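Local coordinates for endoribonuclease AbiQ (Lactococcus lactis, PDB 4GLK), which cleaves RNA as the toxin of a type III toxin-antitoxin system and is neutralised by its cognate repeat RNA, AntiQ, at residues 92-97 with 157-162. The protein carries 1 engineered substitution. Residues are numbered along the deposited sequence; the frame is centred on the assembly and turned at random.
Sequences MIPVPD and LLEAKA
Pro-94 presses the CG–CD edge of its ring into the helix 155-166, overlapping Leu-158, Glu-159 and Ala-162. Its CD lies 3.7 Å from Leu-158 CB, and the ring crosses the leucine side chain at about a right angle. The ring tip reaches the backbone as well: Pro-94 CG is 3.8 Å from Glu-159 N, and it approaches Ala-162 CB at 4.3 Å, one turn further on. Leu-158 extends the contact back along the strand. With CG anti to its carbonyl carbon (chi1 -69°), it sends CD1 past Pro-94 CD to Ile-93 CG2, 3.8 Å away, while the CG1–CD1 branch of Ile-93 leads away from the helix; Ile-93 also touches Ile-13 of helix 10-16. Two residues on from Pro-94, Pro-96 also sets its CG on Ala-162, 3.9 Å from Ala-162 O and 4.5 Å from Ala-162 CB. No hydrogen bond joins the two segments, so apolar packing carries the contact.

The helix is also tied to the sheet by Glu-159. Its stem passes Pro-94, CG to CG at 4.2 Å, and its OE1 is hydrogen-bonded to the hydroxyls of Tyr-46, on the adjacent strand 45-52, and Tyr-137. Helix 10-16 closes another flank: Tyr-12 touches Pro-96 and Ala-162 and hydrogen-bonds to Pro-94 O, while Leu-16 meets Leu-158. The arrangement is alpha/beta packing of the C-terminal helix against the end part of strand 79-94, with Leu-158 and Ala-162 seated on the two prolines of segment 92-97, in the antiparallel sheet of the ToxN/AbiQ fold.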
# COMPACT_ATOMS: atom_id res chain seq x y z
N MET A 92 3.43 -1.82 2.97
CA MET A 92 3.14 -0.39 3.14
C MET A 92 4.41 0.34 3.59
O MET A 92 5.33 -0.28 4.16
CB MET A 92 1.96 -0.16 4.11
CG MET A 92 2.29 -0.50 5.52
SD MET A 92 0.91 -0.20 6.61
CE MET A 92 1.74 -0.47 8.18
N ILE A 93 4.48 1.65 3.31
CA ILE A 93 5.66 2.44 3.61
C ILE A 93 5.33 3.82 4.13
O ILE A 93 4.34 4.43 3.70
CB ILE A 93 6.58 2.57 2.32
CG1 ILE A 93 5.78 3.11 1.10
CG2 ILE A 93 7.33 1.24 1.99
CD1 ILE A 93 6.63 3.61 -0.10
N PRO A 94 6.23 4.39 4.97
CA PRO A 94 6.05 5.79 5.37
C PRO A 94 6.59 6.68 4.24
O PRO A 94 7.67 6.41 3.69
CB PRO A 94 6.89 5.89 6.65
CG PRO A 94 7.99 4.91 6.45
CD PRO A 94 7.47 3.83 5.54
N VAL A 95 5.82 7.70 3.85
CA VAL A 95 6.25 8.59 2.76
C VAL A 95 6.21 10.04 3.24
O VAL A 95 5.14 10.52 3.64
CB VAL A 95 5.41 8.41 1.44
CG1 VAL A 95 5.93 9.33 0.32
CG2 VAL A 95 5.41 6.96 0.97
N PRO A 96 7.35 10.76 3.17
CA PRO A 96 7.33 12.20 3.55
C PRO A 96 6.45 12.95 2.56
O PRO A 96 6.33 12.53 1.41
CB PRO A 96 8.79 12.63 3.41
CG PRO A 96 9.58 11.36 3.33
CD PRO A 96 8.68 10.36 2.69
N ASP A 97 5.82 14.04 3.01
CA ASP A 97 4.94 14.87 2.18
C ASP A 97 5.53 15.24 0.80
O ASP A 97 4.80 15.25 -0.19
CB ASP A 97 4.57 16.15 2.95
CG ASP A 97 3.76 15.95 4.23
OD1 ASP A 97 2.72 15.24 4.17
OD2 ASP A 97 4.13 16.54 5.27
N LEU A 157 12.67 0.86 10.77
CA LEU A 157 13.88 1.23 10.03
C LEU A 157 13.49 2.23 8.90
O LEU A 157 14.16 3.24 8.71
CB LEU A 157 14.54 -0.04 9.44
CG LEU A 157 15.68 0.16 8.42
CD1 LEU A 157 16.97 0.55 9.10
CD2 LEU A 157 15.89 -1.10 7.58
N LEU A 158 12.35 1.96 8.22
CA LEU A 158 11.85 2.83 7.15
C LEU A 158 11.48 4.21 7.70
O LEU A 158 11.81 5.20 7.08
CB LEU A 158 10.66 2.19 6.42
CG LEU A 158 10.92 0.95 5.54
CD1 LEU A 158 9.62 0.44 4.97
CD2 LEU A 158 11.78 1.29 4.32
N GLU A 159 10.88 4.26 8.90
CA GLU A 159 10.54 5.49 9.60
C GLU A 159 11.79 6.29 9.94
O GLU A 159 11.80 7.49 9.69
CB GLU A 159 9.76 5.19 10.89
CG GLU A 159 8.30 4.85 10.64
CD GLU A 159 7.49 4.45 11.86
OE1 GLU A 159 6.32 4.05 11.69
OE2 GLU A 159 8.01 4.56 12.99
N ALA A 160 12.86 5.63 10.42
CA ALA A 160 14.15 6.25 10.74
C ALA A 160 14.78 6.82 9.49
O ALA A 160 15.28 7.94 9.52
CB ALA A 160 15.10 5.23 11.38
N LYS A 161 14.70 6.08 8.37
CA LYS A 161 15.25 6.55 7.12
C LYS A 161 14.38 7.58 6.38
O LYS A 161 14.93 8.42 5.68
CB LYS A 161 15.81 5.41 6.27
CG LYS A 161 17.30 5.17 6.55
CD LYS A 161 17.59 4.24 7.72
CE LYS A 161 19.08 4.06 7.93
NZ LYS A 161 19.66 5.10 8.82
N ALA A 162 13.05 7.60 6.64
CA ALA A 162 12.13 8.59 6.06
C ALA A 162 12.41 9.98 6.64
O ALA A 162 12.44 10.96 5.89
CB ALA A 162 10.69 8.21 6.32